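Local coordinates for Ice-binding protein (Flavobacteriaceae bacterium, PDB 5UYT), which probably binds the surface of ice crystals through its beta-solenoid domains and so limits their growth, at residues A350-I355 with T377-S382; L344-N349 with V371-Y376; L326-N331 with N356-K361; P309-L314 with V337-G342; I384-A389 with L403-G408. One frame throughout, in Å; residues are numbered along the deposited sequence.

Interaction 1: A350-I355 with T377-S382; sequences ASVELI and TKFKGS
The ammonium of Lys380 ends on the backbone of the facing strand: NZ donates to Val352 O at 2.8 Å, and the C=O...N angle of 173° brings it in almost along the C=O axis. The bend at chi4 (55°) swings NZ onto this oxygen after an otherwise extended chain, whose CD lies 3.8 Å from Leu354 CD1. Glu353 adds only a long salt bridge, with OE1 3.9 Å from NZ, so the carbonyl is the closer partner of the charge. Strands 351-355 and 378-380 lie on adjacent coils of the right-handed beta-helix but diverge by 53°, in keeping with the single bridge between them, Ser351 with Lys378. There Lys378 N donates to Ala350 O and Val352 N to Lys378 O (2.8 Å). One step further Val352 O is 5.0 Å from Lys380 N, and the lysine's own side chain supplies the donor instead. On the inner side Val352 CG2, anti to the carbonyl carbon and beside the backbone N, sits over a face of the Phe379 ring, toward the rim, in a CH-pi contact 4.0 Å from CG2 to the ring centroid. The Trp365 ring meets the same Phe379 ring.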
# COMPACT_ATOMS: atom_id res chain seq x y z
N ALA A 350 1.34 14.91 -10.29
CA ALA A 350 1.18 13.88 -9.25
C ALA A 350 -0.13 13.11 -9.50
O ALA A 350 -1.02 13.60 -10.22
CB ALA A 350 1.20 14.49 -7.84
N SER A 351 -0.27 11.91 -8.91
CA SER A 351 -1.47 11.14 -9.16
C SER A 351 -1.79 10.22 -8.01
O SER A 351 -0.89 9.79 -7.27
CB SER A 351 -1.40 10.34 -10.50
OG SER A 351 -0.31 9.39 -10.53
N VAL A 352 -3.08 9.95 -7.88
CA VAL A 352 -3.59 8.90 -6.99
C VAL A 352 -4.23 7.89 -7.93
O VAL A 352 -5.14 8.25 -8.69
CB VAL A 352 -4.64 9.48 -6.01
CG1 VAL A 352 -5.21 8.37 -5.10
CG2 VAL A 352 -4.02 10.63 -5.19
N GLU A 353 -3.76 6.63 -7.91
CA GLU A 353 -4.36 5.62 -8.76
C GLU A 353 -4.99 4.52 -7.92
O GLU A 353 -4.57 4.30 -6.78
CB GLU A 353 -3.32 5.06 -9.74
CG GLU A 353 -2.72 6.18 -10.61
CD GLU A 353 -3.68 6.82 -11.62
OE1 GLU A 353 -4.74 6.22 -11.92
OE2 GLU A 353 -3.34 7.93 -12.16
N LEU A 354 -6.01 3.89 -8.48
CA LEU A 354 -6.78 2.88 -7.76
C LEU A 354 -6.68 1.57 -8.53
O LEU A 354 -6.86 1.55 -9.78
CB LEU A 354 -8.25 3.33 -7.68
CG LEU A 354 -8.46 4.73 -7.08
CD1 LEU A 354 -9.94 5.13 -7.04
CD2 LEU A 354 -7.90 4.85 -5.67
N ILE A 355 -6.39 0.49 -7.82
CA ILE A 355 -6.30 -0.83 -8.45
C ILE A 355 -7.05 -1.89 -7.68
O ILE A 355 -7.36 -1.72 -6.49
CB ILE A 355 -4.85 -1.31 -8.71
CG1 ILE A 355 -4.10 -1.62 -7.38
CG2 ILE A 355 -4.08 -0.29 -9.55
CD1 ILE A 355 -2.74 -2.29 -7.60
N THR A 377 -2.31 17.55 -11.48
CA THR A 377 -2.46 16.42 -10.53
C THR A 377 -3.80 15.71 -10.75
O THR A 377 -4.79 16.35 -11.06
CB THR A 377 -2.31 16.94 -9.11
OG1 THR A 377 -0.92 17.33 -8.94
CG2 THR A 377 -2.71 15.87 -8.08
N LYS A 378 -3.78 14.38 -10.68
CA LYS A 378 -4.99 13.57 -10.82
C LYS A 378 -5.26 13.03 -9.43
O LYS A 378 -4.63 12.05 -8.98
CB LYS A 378 -4.80 12.43 -11.85
CG LYS A 378 -4.59 12.98 -13.26
CD LYS A 378 -4.44 11.88 -14.31
CE LYS A 378 -4.52 12.51 -15.70
NZ LYS A 378 -4.23 11.46 -16.70
N PHE A 379 -6.19 13.69 -8.73
CA PHE A 379 -6.43 13.37 -7.33
C PHE A 379 -7.72 12.58 -7.19
O PHE A 379 -8.67 12.79 -7.98
CB PHE A 379 -6.46 14.65 -6.43
CG PHE A 379 -5.93 14.41 -5.02
CD1 PHE A 379 -4.56 14.35 -4.80
CD2 PHE A 379 -6.80 14.18 -3.95
CE1 PHE A 379 -4.02 14.07 -3.53
CE2 PHE A 379 -6.28 13.90 -2.68
CZ PHE A 379 -4.91 13.84 -2.47
N LYS A 380 -7.77 11.68 -6.20
CA LYS A 380 -8.96 10.82 -6.00
C LYS A 380 -9.27 10.74 -4.52
O LYS A 380 -8.36 10.65 -3.69
CB LYS A 380 -8.75 9.42 -6.60
CG LYS A 380 -8.59 9.51 -8.14
CD LYS A 380 -8.54 8.17 -8.85
CE LYS A 380 -8.23 8.34 -10.35
NZ LYS A 380 -6.96 9.13 -10.61
N GLY A 381 -10.56 10.76 -4.21
CA GLY A 381 -11.04 10.61 -2.84
C GLY A 381 -11.58 11.91 -2.29
O GLY A 381 -11.60 12.92 -3.01
N SER A 382 -12.01 11.89 -1.03
CA SER A 382 -12.56 13.09 -0.39
C SER A 382 -11.51 13.67 0.56
O SER A 382 -11.11 13.02 1.53
CB SER A 382 -13.83 12.71 0.39
OG SER A 382 -14.85 12.33 -0.51

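Interaction 2: L344-N349 with V371-Y376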
# COMPACT_ATOMS: atom_id res chain seq x y z
N LEU A 344 -0.66 19.45 3.03
CA LEU A 344 -0.44 18.54 1.91
C LEU A 344 -0.11 19.36 0.67
O LEU A 344 -0.83 20.31 0.35
CB LEU A 344 -1.72 17.70 1.62
CG LEU A 344 -1.67 16.91 0.31
CD1 LEU A 344 -0.51 15.90 0.30
CD2 LEU A 344 -3.02 16.22 0.02
N SER A 345 0.98 19.01 -0.02
CA SER A 345 1.30 19.65 -1.31
C SER A 345 1.72 18.54 -2.26
O SER A 345 1.90 17.40 -1.83
CB SER A 345 2.43 20.69 -1.15
OG SER A 345 3.64 20.06 -0.70
N THR A 346 1.86 18.86 -3.55
CA THR A 346 2.20 17.82 -4.54
C THR A 346 3.17 18.38 -5.56
O THR A 346 3.30 19.61 -5.71
CB THR A 346 0.96 17.23 -5.29
OG1 THR A 346 0.55 18.11 -6.35
CG2 THR A 346 -0.26 16.99 -4.36
N THR A 347 3.77 17.47 -6.31
CA THR A 347 4.47 17.86 -7.54
C THR A 347 3.46 18.08 -8.68
O THR A 347 2.31 17.61 -8.61
CB THR A 347 5.47 16.79 -7.97
OG1 THR A 347 4.81 15.56 -8.19
CG2 THR A 347 6.56 16.59 -6.85
N VAL A 348 3.89 18.78 -9.73
CA VAL A 348 3.11 18.73 -10.98
C VAL A 348 2.98 17.26 -11.43
O VAL A 348 3.85 16.42 -11.12
CB VAL A 348 3.68 19.63 -12.10
CG1 VAL A 348 3.73 21.08 -11.62
CG2 VAL A 348 5.08 19.15 -12.56
N ASN A 349 1.88 16.94 -12.10
CA ASN A 349 1.65 15.59 -12.64
C ASN A 349 1.55 14.52 -11.55
O ASN A 349 1.65 13.32 -11.87
CB ASN A 349 2.79 15.15 -13.59
CG ASN A 349 2.75 15.77 -14.98
OD1 ASN A 349 3.82 15.82 -15.69
ND2 ASN A 349 1.59 16.13 -15.44
N VAL A 371 -3.97 22.69 1.85
CA VAL A 371 -3.97 21.65 0.78
C VAL A 371 -3.62 22.37 -0.52
O VAL A 371 -4.28 23.34 -0.87
CB VAL A 371 -5.36 21.00 0.66
CG1 VAL A 371 -5.43 20.04 -0.55
CG2 VAL A 371 -5.72 20.24 1.96
N ASP A 372 -2.58 21.91 -1.20
CA ASP A 372 -2.21 22.54 -2.48
C ASP A 372 -2.00 21.42 -3.48
O ASP A 372 -1.10 20.56 -3.31
CB ASP A 372 -0.94 23.35 -2.29
CG ASP A 372 -0.57 24.13 -3.54
OD1 ASP A 372 -0.84 23.66 -4.66
OD2 ASP A 372 0.01 25.23 -3.38
N LEU A 373 -2.88 21.34 -4.47
CA LEU A 373 -2.78 20.30 -5.52
C LEU A 373 -2.13 20.95 -6.71
O LEU A 373 -2.68 21.92 -7.25
CB LEU A 373 -4.16 19.71 -5.88
CG LEU A 373 -4.86 19.07 -4.65
CD1 LEU A 373 -6.15 18.46 -5.16
CD2 LEU A 373 -3.97 17.99 -3.99
N ASN A 374 -0.90 20.53 -7.04
CA ASN A 374 -0.10 21.23 -8.09
C ASN A 374 -0.61 20.90 -9.51
O ASN A 374 -1.42 19.97 -9.67
CB ASN A 374 1.37 20.82 -7.91
CG ASN A 374 2.33 21.93 -8.26
OD1 ASN A 374 2.00 22.84 -9.02
ND2 ASN A 374 3.57 21.83 -7.74
N ASP A 375 -0.16 21.67 -10.52
CA ASP A 375 -0.73 21.60 -11.89
C ASP A 375 -0.83 20.15 -12.40
O ASP A 375 0.13 19.37 -12.29
CB ASP A 375 0.14 22.34 -12.92
CG ASP A 375 0.46 23.79 -12.55
OD1 ASP A 375 0.24 24.25 -11.41
OD2 ASP A 375 0.98 24.48 -13.47
N TYR A 376 -1.96 19.82 -12.99
CA TYR A 376 -2.15 18.53 -13.68
C TYR A 376 -2.05 17.33 -12.75
O TYR A 376 -1.83 16.20 -13.19
CB TYR A 376 -1.27 18.43 -14.99
CG TYR A 376 -1.77 19.42 -15.98
CD1 TYR A 376 -2.92 19.15 -16.71
CD2 TYR A 376 -1.17 20.69 -16.09
CE1 TYR A 376 -3.43 20.08 -17.59
CE2 TYR A 376 -1.69 21.65 -16.98
CZ TYR A 376 -2.83 21.34 -17.69
OH TYR A 376 -3.37 22.27 -18.57
O HOH W 1 1.59 21.72 -4.36
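The flat amide of Asn374 has Val348 CG1 over one face, 3.7 Å from Asn374 CG, while its polar atoms hold backbone groups. Asn374 ND2 donates to Thr346 O at 3.0 Å, and that oxygen lies only 10° out of the amide plane. Asn374 OD1 accepts from Asp375 N within its own segment, so the amide is tied at both ends and its rotation fixed. An alanine here would probably leave Thr346 O and Asp375 N without these partners and open a gap beneath Val348 CG1. Thr346 OG1 stands between its own backbone N and carbonyl carbon (chi1 80°), where it accepts from Asn374 N at 2.9 Å and donates to Thr347 O; Thr377 OG1 is a further partner. Behind it, Thr346 CG2 packs 3.9 Å from Leu373 CD2. In the strands proper, Asp372 N donates to Leu344 O at 2.8 Å, and a water accepts from Thr346 N and donates to Asp372 O. The same register holds past the strands, where Asn349 N donates to Asp375 O. Asn349 and Tyr376 both have positive phi (63°), so the chain turns alike in two successive coils, the stacked corners of a right-handed beta-helix.

Interaction 3: L326-N331 with N356-K361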
# COMPACT_ATOMS: atom_id res chain seq x y z
N LEU A 326 -3.65 2.98 -4.53
CA LEU A 326 -4.48 2.37 -3.49
C LEU A 326 -5.02 1.05 -4.02
O LEU A 326 -5.73 1.02 -5.01
CB LEU A 326 -5.60 3.35 -3.06
CG LEU A 326 -5.01 4.74 -2.68
CD1 LEU A 326 -6.20 5.66 -2.40
CD2 LEU A 326 -4.08 4.65 -1.45
N ASP A 327 -4.68 -0.04 -3.32
CA ASP A 327 -4.91 -1.40 -3.82
C ASP A 327 -5.92 -2.03 -2.88
O ASP A 327 -5.60 -2.33 -1.71
CB ASP A 327 -3.56 -2.15 -3.76
CG ASP A 327 -3.65 -3.62 -4.13
OD1 ASP A 327 -4.74 -4.13 -4.44
OD2 ASP A 327 -2.56 -4.29 -4.07
N ALA A 328 -7.14 -2.26 -3.37
CA ALA A 328 -8.19 -2.88 -2.56
C ALA A 328 -8.12 -4.39 -2.48
O ALA A 328 -8.92 -5.00 -1.78
CB ALA A 328 -9.58 -2.43 -3.06
N GLN A 329 -7.16 -5.00 -3.19
CA GLN A 329 -6.96 -6.46 -3.16
C GLN A 329 -8.24 -7.26 -3.48
O GLN A 329 -8.47 -8.36 -2.94
CB GLN A 329 -6.31 -6.90 -1.84
CG GLN A 329 -5.05 -6.09 -1.49
CD GLN A 329 -4.26 -6.61 -0.27
OE1 GLN A 329 -3.03 -6.71 -0.32
NE2 GLN A 329 -4.94 -6.88 0.82
N GLY A 330 -9.04 -6.73 -4.40
CA GLY A 330 -10.24 -7.43 -4.88
C GLY A 330 -11.53 -7.10 -4.12
O GLY A 330 -12.59 -7.59 -4.49
N ASN A 331 -11.42 -6.30 -3.06
CA ASN A 331 -12.59 -5.97 -2.21
C ASN A 331 -13.08 -4.56 -2.55
O ASN A 331 -12.51 -3.58 -2.06
CB ASN A 331 -12.21 -6.04 -0.73
CG ASN A 331 -13.35 -5.58 0.19
OD1 ASN A 331 -14.49 -5.39 -0.24
ND2 ASN A 331 -13.05 -5.41 1.45
N ASN A 356 -7.35 -2.99 -8.37
CA ASN A 356 -7.90 -4.21 -7.76
C ASN A 356 -9.21 -3.92 -6.99
O ASN A 356 -9.42 -4.43 -5.89
CB ASN A 356 -6.86 -4.90 -6.87
CG ASN A 356 -5.63 -5.36 -7.66
OD1 ASN A 356 -5.76 -5.69 -8.84
ND2 ASN A 356 -4.46 -5.37 -7.02
N GLY A 357 -10.04 -3.08 -7.61
CA GLY A 357 -11.39 -2.86 -7.10
C GLY A 357 -11.58 -1.60 -6.27
O GLY A 357 -12.75 -1.25 -5.94
N ALA A 358 -10.46 -0.92 -5.93
CA ALA A 358 -10.53 0.31 -5.10
C ALA A 358 -11.34 1.37 -5.87
O ALA A 358 -11.18 1.53 -7.11
CB ALA A 358 -9.13 0.84 -4.78
N ILE A 359 -12.24 2.04 -5.14
CA ILE A 359 -13.09 3.11 -5.74
C ILE A 359 -12.95 4.43 -4.97
O ILE A 359 -12.72 4.44 -3.74
CB ILE A 359 -14.57 2.69 -5.93
CG1 ILE A 359 -15.23 2.34 -4.58
CG2 ILE A 359 -14.68 1.58 -7.00
CD1 ILE A 359 -16.73 1.99 -4.63
N ALA A 360 -13.01 5.55 -5.69
CA ALA A 360 -12.67 6.83 -5.09
C ALA A 360 -13.67 7.23 -3.98
O ALA A 360 -13.31 8.00 -3.10
CB ALA A 360 -12.66 7.91 -6.17
N LYS A 361 -14.91 6.73 -4.06
CA LYS A 361 -15.93 6.96 -3.05
C LYS A 361 -15.45 6.54 -1.64
O LYS A 361 -15.96 7.04 -0.63
CB LYS A 361 -17.16 6.13 -3.43
CG LYS A 361 -18.30 6.10 -2.43
CD LYS A 361 -19.49 5.25 -2.90
CE LYS A 361 -19.34 3.74 -2.66
NZ LYS A 361 -19.21 3.19 -1.26
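Asn356 reaches across to Asp327 along its whole side chain. Its CB lies 3.3 Å from Asp327 OD1; CG, anti to the carbonyl carbon and beside the backbone N (chi1 -62°), passes the same oxygen at 3.6 Å, and at the tip ND2 donates to Asp327 OD1 at 2.9 Å. Asp327 OD1 lies close to the amide plane of Asn356, yet ND2 comes to it from above the carboxylate, 52° out of that plane. From the opposite face Gln329 N donates to the same OD1, making an Asx turn. Two N-H groups thus grip one oxygen from both faces, which should keep the carboxylate from rotating. An alanine in place of Asp327 would probably leave Asn356 ND2 and Gln329 N without this acceptor and set the amide free to turn. The contact lies at a corner of the beta-helix, past parallel strands 323-327 and 351-355. A type I' turn runs from Ala328 to Asn331, and at its tip Gly330 N donates to Asn356 O at 2.8 Å. Gln329-Gly330 and Asn356-Gly357 are both positive-phi pairs, but not in parallel register: Gly330 lies nearest Asn356, Ala328 nearest Ala358. At Gly357 a CB would press against the preceding carbonyl. Inward, Ala328 CB and Ala358 CB meet at 3.7 Å, and Phe336 touches both alanines and Leu326.

Interaction 4: P309-L314 with V337-G342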
# COMPACT_ATOMS: atom_id res chain seq x y z
N PRO A 309 -6.00 -1.48 2.24
CA PRO A 309 -7.07 -0.89 3.04
C PRO A 309 -6.72 -0.83 4.54
O PRO A 309 -6.60 -1.88 5.20
CB PRO A 309 -8.27 -1.83 2.80
CG PRO A 309 -7.98 -2.41 1.46
CD PRO A 309 -6.49 -2.65 1.48
N HIS A 310 -6.53 0.40 5.04
CA HIS A 310 -6.06 0.69 6.40
C HIS A 310 -6.35 2.17 6.69
O HIS A 310 -6.63 2.94 5.77
CB HIS A 310 -4.53 0.54 6.52
CG HIS A 310 -4.03 -0.88 6.49
ND1 HIS A 310 -3.39 -1.40 5.38
CD2 HIS A 310 -4.04 -1.86 7.42
CE1 HIS A 310 -3.03 -2.65 5.63
NE2 HIS A 310 -3.42 -2.96 6.85
N THR A 311 -6.18 2.54 7.95
CA THR A 311 -6.02 3.92 8.33
C THR A 311 -4.51 4.20 8.45
O THR A 311 -3.83 3.59 9.30
CB THR A 311 -6.69 4.19 9.67
OG1 THR A 311 -8.10 3.91 9.57
CG2 THR A 311 -6.49 5.66 10.07
N TYR A 312 -4.00 5.14 7.66
CA TYR A 312 -2.57 5.49 7.68
C TYR A 312 -2.38 6.81 8.37
O TYR A 312 -3.27 7.67 8.31
CB TYR A 312 -2.05 5.64 6.25
CG TYR A 312 -2.00 4.31 5.53
CD1 TYR A 312 -0.93 3.44 5.74
CD2 TYR A 312 -3.05 3.90 4.69
CE1 TYR A 312 -0.87 2.20 5.10
CE2 TYR A 312 -3.00 2.66 4.05
CZ TYR A 312 -1.91 1.82 4.26
OH TYR A 312 -1.82 0.57 3.66
N LEU A 313 -1.21 6.99 8.98
CA LEU A 313 -0.80 8.30 9.52
C LEU A 313 0.49 8.76 8.81
O LEU A 313 1.49 8.03 8.75
CB LEU A 313 -0.52 8.22 11.04
CG LEU A 313 0.06 9.51 11.65
CD1 LEU A 313 -0.90 10.70 11.59
CD2 LEU A 313 0.52 9.22 13.08
N LEU A 314 0.44 9.97 8.26
CA LEU A 314 1.65 10.68 7.86
C LEU A 314 1.80 11.81 8.89
O LEU A 314 1.02 12.76 8.86
CB LEU A 314 1.49 11.23 6.44
CG LEU A 314 1.51 10.14 5.35
CD1 LEU A 314 0.55 10.54 4.25
CD2 LEU A 314 2.92 9.99 4.78
N VAL A 337 -8.14 5.35 4.64
CA VAL A 337 -8.12 6.66 5.27
C VAL A 337 -6.67 7.10 5.43
O VAL A 337 -5.85 6.35 5.95
CB VAL A 337 -8.86 6.67 6.63
CG1 VAL A 337 -8.60 7.99 7.38
CG2 VAL A 337 -10.38 6.47 6.43
N ILE A 338 -6.36 8.31 4.98
CA ILE A 338 -4.96 8.83 5.06
C ILE A 338 -5.00 10.09 5.91
O ILE A 338 -5.56 11.11 5.50
CB ILE A 338 -4.39 9.11 3.64
CG1 ILE A 338 -4.35 7.76 2.88
CG2 ILE A 338 -2.96 9.69 3.73
CD1 ILE A 338 -4.04 7.87 1.41
N LYS A 339 -4.49 10.00 7.14
CA LYS A 339 -4.49 11.13 8.07
C LYS A 339 -3.14 11.83 7.90
O LYS A 339 -2.08 11.18 7.99
CB LYS A 339 -4.60 10.63 9.53
CG LYS A 339 -5.85 9.83 9.84
CD LYS A 339 -6.03 9.64 11.35
CE LYS A 339 -5.03 8.63 11.86
NZ LYS A 339 -5.20 8.44 13.33
N ILE A 340 -3.15 13.14 7.71
CA ILE A 340 -1.89 13.90 7.52
C ILE A 340 -1.83 14.97 8.61
O ILE A 340 -2.76 15.80 8.73
CB ILE A 340 -1.86 14.53 6.08
CG1 ILE A 340 -1.79 13.43 5.02
CG2 ILE A 340 -0.69 15.52 5.97
CD1 ILE A 340 -1.92 13.97 3.57
N ASN A 341 -0.77 14.94 9.44
CA ASN A 341 -0.62 15.91 10.52
C ASN A 341 0.27 17.06 10.02
O ASN A 341 1.46 17.19 10.40
CB ASN A 341 -0.07 15.20 11.77
CG ASN A 341 0.04 16.12 12.96
OD1 ASN A 341 -0.60 17.18 13.01
ND2 ASN A 341 0.85 15.73 13.95
N GLY A 342 -0.33 17.89 9.17
CA GLY A 342 0.33 19.06 8.60
C GLY A 342 -0.28 19.34 7.23
O GLY A 342 -1.29 18.73 6.87
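Leu314 lies beside both Ile338 and Ile340, all three pointing the same way: Leu314 CD1 is 3.6 Å from Ile338 CG2 and 3.8 Å from Ile340 CG1. A chi2 of 144° places CD1 between the two isoleucines. Tyr312 shares this face of the sheet. Val337 O lies near the plane of its ring, 3.9 Å from CD2, and His310 CB sits above one ring face, toward the rim. His310 ND1 donates to Tyr312 OH at 3.1 Å, a hydroxyl that also bonds Asp47 and Thr308 N. On the other face Thr311 and Val337 stand side by side, and Lys339 crosses in front of Thr311 at an angle, its CE 3.8 Å from Thr311 CG2. The bend at chi3 (-74°) turns CE there, and NZ goes on to Leu289 O and Thr291 OG1. Strands 311-314 and 337-340 are parallel, their axes 4.7 Å apart at closest approach, with four residue pairs in step and five backbone bonds from Val337 N...His310 O to Asn341 N...Leu314 O. This continuous ladder joins two successive coils of the beta-helix. On the Leu314 face hydrocarbon packing is joined by the bonded Tyr312 hydroxyl; on the Thr311 face the Lys339 ammonium is met by oxygens beyond the two strands, which would probably help to stabilise its charge.

Interaction 5: I384-A389 with L403-G408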
# COMPACT_ATOMS: atom_id res chain seq x y z
N ILE A 384 -10.49 16.34 3.29
CA ILE A 384 -11.04 17.26 4.26
C ILE A 384 -9.91 17.91 5.00
O ILE A 384 -9.28 17.29 5.87
CB ILE A 384 -11.94 16.57 5.28
CG1 ILE A 384 -12.99 15.72 4.56
CG2 ILE A 384 -12.59 17.63 6.18
CD1 ILE A 384 -14.02 15.15 5.50
N GLY A 385 -9.65 19.15 4.62
CA GLY A 385 -8.60 19.96 5.20
C GLY A 385 -9.15 20.71 6.39
O GLY A 385 -10.37 20.78 6.61
N ASN A 386 -8.23 21.27 7.17
CA ASN A 386 -8.56 21.92 8.43
C ASN A 386 -7.62 23.08 8.66
O ASN A 386 -6.39 22.89 8.68
CB ASN A 386 -8.39 20.92 9.59
CG ASN A 386 -8.76 21.51 10.94
OD1 ASN A 386 -7.96 21.45 11.89
ND2 ASN A 386 -9.98 22.04 11.07
N ASN A 387 -8.18 24.27 8.84
CA ASN A 387 -7.43 25.49 9.10
C ASN A 387 -6.25 25.70 8.16
O ASN A 387 -5.09 25.62 8.56
CB ASN A 387 -7.00 25.53 10.57
CG ASN A 387 -8.19 25.54 11.49
OD1 ASN A 387 -9.25 26.06 11.14
ND2 ASN A 387 -8.05 24.93 12.66
N GLY A 388 -6.54 25.96 6.89
CA GLY A 388 -5.49 26.30 5.96
C GLY A 388 -6.06 26.55 4.57
O GLY A 388 -7.07 25.95 4.20
N ALA A 389 -5.41 27.44 3.84
CA ALA A 389 -5.87 27.83 2.52
C ALA A 389 -5.75 26.64 1.58
O ALA A 389 -4.86 25.78 1.74
CB ALA A 389 -5.07 29.01 2.01
N LEU A 403 -12.55 19.76 0.41
CA LEU A 403 -13.35 20.42 1.42
C LEU A 403 -12.36 21.01 2.43
O LEU A 403 -11.30 20.44 2.62
CB LEU A 403 -14.27 19.41 2.16
CG LEU A 403 -14.97 18.40 1.22
CD1 LEU A 403 -15.66 17.36 2.06
CD2 LEU A 403 -16.03 19.13 0.42
N SER A 404 -12.69 22.14 3.04
CA SER A 404 -11.89 22.63 4.17
C SER A 404 -12.84 23.14 5.21
O SER A 404 -13.79 23.88 4.89
CB SER A 404 -10.92 23.77 3.81
OG SER A 404 -10.22 24.14 5.02
N THR A 405 -12.54 22.80 6.45
CA THR A 405 -13.34 23.29 7.57
C THR A 405 -13.20 24.78 7.71
O THR A 405 -14.11 25.49 8.21
CB THR A 405 -12.90 22.65 8.88
OG1 THR A 405 -11.54 23.03 9.15
CG2 THR A 405 -13.05 21.16 8.83
N SER A 406 -12.02 25.28 7.36
CA SER A 406 -11.70 26.67 7.54
C SER A 406 -10.54 27.06 6.65
O SER A 406 -9.47 26.46 6.69
CB SER A 406 -11.38 26.99 8.99
OG SER A 406 -11.23 28.38 9.09
N GLY A 407 -10.75 28.07 5.83
CA GLY A 407 -9.71 28.42 4.90
C GLY A 407 -10.32 28.73 3.57
O GLY A 407 -11.25 28.04 3.11
N GLY A 408 -9.78 29.74 2.94
CA GLY A 408 -10.20 30.08 1.58
C GLY A 408 -9.77 29.03 0.59
O GLY A 408 -8.85 28.22 0.86
O HOH W 2 -7.31 22.81 4.27
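The backbones of 384-389 and 403-408 start as a parallel ladder, Gly385 N donating to Leu403 O at 2.9 Å and Thr405 N to Gly385 O at 3.0 Å, and then turn a corner together, where Gly388 N donates to Ser406 O. Paired residues are nineteen apart from Ile384-Leu403 to Asn387-Ser406; past the bend the nearest CA to that of Ala389 is Gly407's, eighteen on, although Ala389 CA still makes a CH...O contact with Gly408 O. In the strand part Ile384 and Leu403 run at an angle to one another, Ile384 CG1 lying 4.0 Å from Leu403 CD1. Both side chains touch Leu279 of helix 270-288. Gly385 pairs with Ser404 on the opposite face. Ser404 OG, anti to its backbone N (chi1 180°), accepts from Ser406 N at 3.2 Å and closes an ST turn. The same hydroxyl reaches a water that donates in turn to Gly388 O, bridging the two coils where the backbones separate. Thr405 CG2 rests 3.5 Å from Gly385 O. Further round, Asn387 OD1 comes 3.2 Å from Ser406 CB, a contact of carbon with oxygen. Glycines permit the turn: at Gly407 a CB would clash with Gly388 O, and the backbone angles there would also jam it against the preceding carbonyl oxygen. Parallel strands stacked coil on coil, with a long helix packed alongside, are the hallmark of the ice-binding-like beta-solenoid fold.

Overall arrangement
All five interactions lie within the second ice-binding-like region of the chain, and each joins segments from successive coils of the solenoid. Interaction 4 closes first along the chain. Interactions 1, 2 and 3 alternate with one another, and interaction 5 comes last. Interactions 1 and 2, centres 11 Å apart, touch (Thr377 with Thr346, Phe379 with Leu373 and Leu344); their strands also follow one another in the chain. Interactions 1 and 3, centres 12 Å apart, meet through neighbouring strands 323-327 and 351-355. Interaction 3 also touches 4, and 2 touches 5, whereas 3 and 5 are farthest apart, centres about 27 Å. Strand and corner contacts thus join successive coils of the solenoid that probably carries the ice-binding activity.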